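Local structure of phosphoprotein (Lettuce necrotic yellows virus, 3T4R) at residues Leu11-Trp17 / Ile54-Ile59; Ile4-Glu9 / Val30-Asp36. The protein probably serves, through a longer chain of which this is the C-terminal domain, as a non-catalytic polymerase cofactor that holds L on the N-RNA template and chaperones soluble N. All blocks are in the same frame, centred on the assembly; numbering follows the deposited sequence.

Interaction 1: residues Leu11-Trp17 / Ile54-Ile59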
loop_
_atom_site.group_PDB
_atom_site.type_symbol
_atom_site.label_atom_id
_atom_site.label_comp_id
_atom_site.label_asym_id
_atom_site.label_seq_id
_atom_site.Cartn_x
_atom_site.Cartn_y
_atom_site.Cartn_z
ATOM N N LEU A 11 -0.892 4.688 6.124
ATOM C CA LEU A 11 0.217 3.780 6.078
ATOM C C LEU A 11 1.054 4.001 4.876
ATOM O O LEU A 11 2.266 4.031 4.963
ATOM C CB LEU A 11 -0.269 2.333 6.032
ATOM C CG LEU A 11 0.526 1.195 6.642
ATOM C CD1 LEU A 11 0.359 -0.104 5.925
ATOM C CD2 LEU A 11 2.005 1.403 7.060
ATOM N N LEU A 12 0.427 4.102 3.722
ATOM C CA LEU A 12 1.146 4.405 2.496
ATOM C C LEU A 12 1.995 5.702 2.652
ATOM O O LEU A 12 3.119 5.753 2.191
ATOM C CB LEU A 12 0.173 4.569 1.345
ATOM C CG LEU A 12 -0.547 3.318 0.879
ATOM C CD1 LEU A 12 -1.583 3.586 -0.191
ATOM C CD2 LEU A 12 0.532 2.316 0.321
ATOM N N ALA A 13 1.450 6.759 3.257
ATOM C CA ALA A 13 2.275 7.937 3.576
ATOM C C ALA A 13 3.441 7.690 4.554
ATOM O O ALA A 13 4.516 8.281 4.383
ATOM C CB ALA A 13 1.406 9.053 4.101
ATOM N N ASP A 14 3.194 6.859 5.577
ATOM C CA ASP A 14 4.149 6.563 6.620
ATOM C C ASP A 14 5.222 5.721 6.031
ATOM O O ASP A 14 6.316 5.657 6.565
ATOM C CB ASP A 14 3.483 5.783 7.733
ATOM C CG ASP A 14 2.614 6.643 8.630
ATOM O OD1 ASP A 14 2.761 7.896 8.665
ATOM O OD2 ASP A 14 1.789 6.044 9.353
ATOM N N LEU A 15 4.923 5.032 4.927
ATOM C CA LEU A 15 5.937 4.239 4.228
ATOM C C LEU A 15 6.596 4.997 3.065
ATOM O O LEU A 15 7.321 4.419 2.283
ATOM C CB LEU A 15 5.292 2.946 3.706
ATOM C CG LEU A 15 4.797 1.974 4.767
ATOM C CD1 LEU A 15 4.090 0.773 4.037
ATOM C CD2 LEU A 15 5.901 1.418 5.649
ATOM N N ASP A 16 6.352 6.306 2.988
ATOM C CA ASP A 16 7.071 7.231 2.090
ATOM C C ASP A 16 6.559 7.287 0.687
ATOM O O ASP A 16 7.154 7.860 -0.122
ATOM C CB ASP A 16 8.590 7.023 2.144
ATOM C CG ASP A 16 9.186 7.545 3.459
ATOM O OD1 ASP A 16 8.940 8.706 3.850
ATOM O OD2 ASP A 16 9.844 6.731 4.147
ATOM N N TRP A 17 5.373 6.769 0.434
ATOM C CA TRP A 17 4.727 7.010 -0.832
ATOM C C TRP A 17 4.385 8.481 -0.873
ATOM O O TRP A 17 4.089 9.073 0.181
ATOM C CB TRP A 17 3.450 6.126 -0.945
ATOM C CG TRP A 17 3.750 4.928 -1.755
ATOM C CD1 TRP A 17 3.702 4.844 -3.096
ATOM C CD2 TRP A 17 4.254 3.652 -1.292
ATOM N NE1 TRP A 17 4.125 3.596 -3.523
ATOM C CE2 TRP A 17 4.457 2.844 -2.427
ATOM C CE3 TRP A 17 4.544 3.127 -0.041
ATOM C CZ2 TRP A 17 4.960 1.521 -2.340
ATOM C CZ3 TRP A 17 5.024 1.856 0.052
ATOM C CH2 TRP A 17 5.249 1.063 -1.086
ATOM N N ILE A 54 7.105 -4.214 4.868
ATOM C CA ILE A 54 5.822 -3.827 4.373
ATOM C C ILE A 54 5.883 -3.140 3.034
ATOM O O ILE A 54 5.030 -3.433 2.183
ATOM C CB ILE A 54 5.135 -2.921 5.370
ATOM C CG1 ILE A 54 5.064 -3.642 6.709
ATOM C CG2 ILE A 54 3.725 -2.529 4.871
ATOM C CD1 ILE A 54 4.572 -2.806 7.820
ATOM N N GLN A 55 6.833 -2.224 2.853
ATOM C CA GLN A 55 7.062 -1.560 1.568
ATOM C C GLN A 55 7.266 -2.617 0.490
ATOM O O GLN A 55 6.687 -2.497 -0.589
ATOM C CB GLN A 55 8.329 -0.708 1.589
ATOM C CG GLN A 55 8.226 0.611 2.297
ATOM C CD GLN A 55 9.568 1.319 2.390
ATOM O OE1 GLN A 55 10.632 0.715 2.147
ATOM N NE2 GLN A 55 9.544 2.587 2.756
ATOM N N ASN A 56 8.086 -3.630 0.776
ATOM C CA ASN A 56 8.296 -4.734 -0.139
ATOM C C ASN A 56 6.952 -5.441 -0.494
ATOM O O ASN A 56 6.700 -5.797 -1.663
ATOM C CB ASN A 56 9.324 -5.734 0.424
ATOM C CG ASN A 56 10.773 -5.215 0.341
ATOM O OD1 ASN A 56 11.111 -4.436 -0.574
ATOM N ND2 ASN A 56 11.654 -5.712 1.241
ATOM N N GLU A 57 6.128 -5.682 0.499
ATOM C CA GLU A 57 4.849 -6.356 0.257
ATOM C C GLU A 57 3.954 -5.516 -0.655
ATOM O O GLU A 57 3.288 -6.062 -1.536
ATOM C CB GLU A 57 4.102 -6.663 1.575
ATOM C CG GLU A 57 4.768 -7.706 2.440
ATOM C CD GLU A 57 4.056 -9.013 2.434
ATOM O OE1 GLU A 57 3.628 -9.459 1.336
ATOM O OE2 GLU A 57 3.938 -9.632 3.523
ATOM N N ILE A 58 3.901 -4.214 -0.413
ATOM C CA ILE A 58 3.033 -3.312 -1.163
ATOM C C ILE A 58 3.518 -3.162 -2.636
ATOM O O ILE A 58 2.717 -3.144 -3.598
ATOM C CB ILE A 58 3.011 -1.949 -0.477
ATOM C CG1 ILE A 58 2.129 -2.057 0.796
ATOM C CG2 ILE A 58 2.359 -0.882 -1.343
ATOM C CD1 ILE A 58 2.268 -0.899 1.705
ATOM N N ILE A 59 4.813 -3.030 -2.795
ATOM C CA ILE A 59 5.493 -3.041 -4.144
ATOM C C ILE A 59 5.187 -4.308 -4.919
ATOM O O ILE A 59 4.822 -4.231 -6.061
ATOM C CB ILE A 59 7.014 -2.851 -4.070
ATOM C CG1 ILE A 59 7.316 -1.472 -3.451
ATOM C CG2 ILE A 59 7.607 -2.901 -5.476
ATOM C CD1 ILE A 59 8.624 -1.090 -3.519
#
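W17 and L15 meet helix 50-72 where helix 4-14 ends in a Schellman motif, part of the helical bundle of this C-terminal phosphoprotein domain. The motif closes with W17 N on L12 O at 3.0 Å and D16 N on A13 O, D16 taking positive phi as the C-prime residue. The turn sends the indole out towards I58 and I59.

Follow L15 outward. Its CB lies 4.0 Å from Q55 CG, the two side chains sliding past each other in opposite directions. With CG anti to the carbonyl carbon (chi1 -65°), the branch heads into the interface, and there CD1 presses into the angle formed by I54 CG2 and I58 CD1, at 3.4 Å from each, tighter than usual carbon contact. CD2 stays on the Q55 side, near CG. From one turn back on the helix, L12 CD2 reaches the same I58 CD1 at 3.9 Å and also lies over one face of the indole, towards its rim.

The indole brings its six-membered ring to the opposite helix: W17 CH2 sits 3.5 Å from I58 CG2. I59 CG1 and the carbonyl oxygen of Q55 come up to the ring edge. D16 is salt-bridged to K51, a turn earlier on helix 50-72. The extended chain of Q55 reaches back to the helix end, where NE2 donates to L15 O at 2.9 Å, tilted 34° from the carbonyl plane.

Interaction 2: residues Ile4-Glu9 / Val30-Asp36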
loop_
_atom_site.group_PDB
_atom_site.type_symbol
_atom_site.label_atom_id
_atom_site.label_comp_id
_atom_site.label_asym_id
_atom_site.label_seq_id
_atom_site.Cartn_x
_atom_site.Cartn_y
_atom_site.Cartn_z
ATOM N N ILE A 4 -10.795 2.527 8.185
ATOM C CA ILE A 4 -9.889 1.492 7.670
ATOM C C ILE A 4 -9.127 1.966 6.455
ATOM O O ILE A 4 -7.933 1.890 6.442
ATOM C CB ILE A 4 -10.577 0.195 7.284
ATOM C CG1 ILE A 4 -9.603 -0.624 6.399
ATOM C CG2 ILE A 4 -11.992 0.518 6.590
ATOM C CD1 ILE A 4 -9.902 -2.130 6.457
ATOM N N ARG A 5 -9.855 2.426 5.426
ATOM C CA ARG A 5 -9.224 3.016 4.219
ATOM C C ARG A 5 -8.293 4.210 4.587
ATOM O O ARG A 5 -7.148 4.287 4.169
ATOM C CB ARG A 5 -10.331 3.535 3.334
ATOM C CG ARG A 5 -9.911 3.933 1.969
ATOM C CD ARG A 5 -9.411 2.692 1.210
ATOM N NE ARG A 5 -10.382 1.819 0.505
ATOM C CZ ARG A 5 -11.694 1.918 0.551
ATOM N NH1 ARG A 5 -12.237 2.885 1.246
ATOM N NH2 ARG A 5 -12.469 1.063 -0.106
ATOM N N HIS A 6 -8.833 5.136 5.367
ATOM C CA HIS A 6 -8.092 6.215 5.940
ATOM C C HIS A 6 -6.777 5.665 6.507
ATOM O O HIS A 6 -5.725 6.216 6.228
ATOM C CB HIS A 6 -8.952 6.821 7.043
ATOM C CG HIS A 6 -8.322 7.969 7.752
ATOM N ND1 HIS A 6 -8.504 9.273 7.367
ATOM C CD2 HIS A 6 -7.518 8.005 8.839
ATOM C CE1 HIS A 6 -7.830 10.062 8.184
ATOM N NE2 HIS A 6 -7.207 9.314 9.073
ATOM N N GLU A 7 -6.818 4.599 7.296
ATOM C CA GLU A 7 -5.578 4.139 7.917
ATOM C C GLU A 7 -4.648 3.465 6.947
ATOM O O GLU A 7 -3.429 3.485 7.152
ATOM C CB GLU A 7 -5.834 3.183 9.053
ATOM C CG GLU A 7 -6.568 3.727 10.271
ATOM C CD GLU A 7 -5.875 4.861 10.959
ATOM O OE1 GLU A 7 -4.650 4.850 11.086
ATOM O OE2 GLU A 7 -6.565 5.803 11.361
ATOM N N LYS A 8 -5.200 2.879 5.889
ATOM C CA LYS A 8 -4.365 2.374 4.771
ATOM C C LYS A 8 -3.598 3.516 3.983
ATOM O O LYS A 8 -2.383 3.376 3.665
ATOM C CB LYS A 8 -5.222 1.530 3.799
ATOM C CG LYS A 8 -5.697 0.231 4.436
ATOM C CD LYS A 8 -6.460 -0.624 3.484
ATOM C CE LYS A 8 -6.832 -1.786 4.190
ATOM N NZ LYS A 8 -7.483 -2.828 3.302
ATOM N N GLU A 9 -4.302 4.598 3.697
ATOM C CA GLU A 9 -3.732 5.787 3.045
ATOM C C GLU A 9 -2.634 6.408 3.928
ATOM O O GLU A 9 -1.595 6.811 3.446
ATOM C CB GLU A 9 -4.841 6.772 2.690
ATOM C CG GLU A 9 -5.733 6.281 1.552
ATOM C CD GLU A 9 -6.913 7.219 1.265
ATOM O OE1 GLU A 9 -6.811 8.447 1.516
ATOM O OE2 GLU A 9 -7.993 6.738 0.848
ATOM N N VAL A 30 -6.357 1.289 -3.459
ATOM C CA VAL A 30 -5.841 1.254 -2.067
ATOM C C VAL A 30 -6.027 -0.155 -1.409
ATOM O O VAL A 30 -5.084 -0.756 -0.846
ATOM C CB VAL A 30 -6.469 2.383 -1.163
ATOM C CG1 VAL A 30 -6.032 2.212 0.270
ATOM C CG2 VAL A 30 -6.062 3.784 -1.653
ATOM N N ASP A 31 -7.246 -0.676 -1.485
ATOM C CA ASP A 31 -7.572 -1.996 -0.957
ATOM C C ASP A 31 -6.731 -3.075 -1.561
ATOM O O ASP A 31 -6.303 -3.967 -0.874
ATOM C CB ASP A 31 -9.055 -2.359 -1.176
ATOM C CG ASP A 31 -10.009 -1.591 -0.275
ATOM O OD1 ASP A 31 -9.627 -1.081 0.779
ATOM O OD2 ASP A 31 -11.189 -1.591 -0.579
ATOM N N PHE A 32 -6.409 -2.975 -2.825
ATOM C CA PHE A 32 -5.564 -3.970 -3.485
ATOM C C PHE A 32 -4.060 -3.845 -3.085
ATOM O O PHE A 32 -3.346 -4.831 -2.903
ATOM C CB PHE A 32 -5.704 -3.787 -4.974
ATOM C CG PHE A 32 -4.856 -4.708 -5.774
ATOM C CD1 PHE A 32 -5.394 -5.424 -6.779
ATOM C CD2 PHE A 32 -3.487 -4.850 -5.510
ATOM C CE1 PHE A 32 -4.577 -6.261 -7.519
ATOM C CE2 PHE A 32 -2.697 -5.709 -6.224
ATOM C CZ PHE A 32 -3.230 -6.404 -7.209
ATOM N N LEU A 33 -3.585 -2.627 -2.959
ATOM C CA LEU A 33 -2.222 -2.437 -2.619
ATOM C C LEU A 33 -1.926 -2.768 -1.158
ATOM O O LEU A 33 -0.834 -3.259 -0.843
ATOM C CB LEU A 33 -1.896 -0.967 -2.876
ATOM C CG LEU A 33 -1.894 -0.503 -4.321
ATOM C CD1 LEU A 33 -1.540 0.943 -4.345
ATOM C CD2 LEU A 33 -0.850 -1.202 -5.123
ATOM N N VAL A 34 -2.848 -2.423 -0.293
ATOM C CA VAL A 34 -2.743 -2.599 1.176
ATOM C C VAL A 34 -3.922 -3.460 1.640
ATOM O O VAL A 34 -4.910 -2.993 2.131
ATOM C CB VAL A 34 -2.752 -1.263 1.901
ATOM C CG1 VAL A 34 -2.335 -1.497 3.347
ATOM C CG2 VAL A 34 -1.708 -0.279 1.277
ATOM N N PRO A 35 -3.829 -4.762 1.395
ATOM C CA PRO A 35 -4.835 -5.635 1.931
ATOM C C PRO A 35 -4.838 -5.532 3.487
ATOM O O PRO A 35 -3.842 -5.009 4.032
ATOM C CB PRO A 35 -4.354 -7.025 1.455
ATOM C CG PRO A 35 -3.413 -6.712 0.246
ATOM C CD PRO A 35 -2.766 -5.464 0.608
ATOM N N ASP A 36 -5.879 -6.013 4.186
ATOM C CA ASP A 36 -5.989 -5.854 5.649
ATOM C C ASP A 36 -4.840 -6.542 6.443
ATOM O O ASP A 36 -4.524 -6.153 7.532
ATOM C CB ASP A 36 -7.314 -6.456 6.167
ATOM C CG ASP A 36 -8.573 -5.853 5.486
ATOM O OD1 ASP A 36 -8.484 -4.709 5.041
ATOM O OD2 ASP A 36 -9.651 -6.516 5.389
#
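The guanidinium of R5 turns its edge to the carboxylate of D31, the two planes 24° apart. D31 OD2 lies at that edge, accepting from R5 NH2 at 3.0 Å; seen from the acid, the donor stands above the carboxylate plane, 41° out of it. The second oxygen, OD1, takes a weak bond from NE, whose N-H also reaches weakly to P27 O. V30 CB approaches the guanidinium obliquely, and R5 CD rests 3.5 Å from V30 CG1. The bends of the arginine at chi2 and chi3 fold the chain back over this valine and bring its head to D31.

K8 carries the middle of the contact. Its chain is fully extended beyond CG and slides along V34 in the opposite sense: CB packs on V30 CG1, K8 CG lies 3.9 Å from V34 CG1, and the ammonium emerges beside the turn after helix 27-33. There K8 NZ is gripped twice, by V34 O at 2.8 Å, nearly along the C=O direction, and by D36 OD1, also at 2.8 Å. D31 OD1 makes a longer ion pair with K8 NZ at 3.7 Å, which joins R5, K8, D31 and D36 into one salt-bridge network. The two aspartates probably favour the charged form of this buried lysine. A bound magnesium ion lies about 3 Å from the side chain of D36, placing the network beside a metal.

The first two turns of helix 4-14 thus lie against the end of helix 27-33 and the start of helix 36-41, with P35 at the N-cap between them. V34 also touches L11 and L12 further along helix 4-14, while F32, L33 and P35 reach helix 50-72 through N61, L65 and H62.

Helix 4-14 serves both contacts: its first turns face 30-36 in interaction 2, and its last turn, with the residues beyond it, faces 54-59 in interaction 1. The centres are 11 Å apart, and along the chain the segments alternate, 4-9, 11-17, 30-36, 54-59, which interlocks distant parts of the domain. V34 joins the two where they meet: its CG2 lies 3.6 Å from L12 CD2 and 4.0 Å from I58 CD1. Interaction 1 is mainly apolar, whereas interaction 2 adds a charged network beside the magnesium ion. Together they join helix 4-14 to helices 27-33 and 50-72 within the helical bundle.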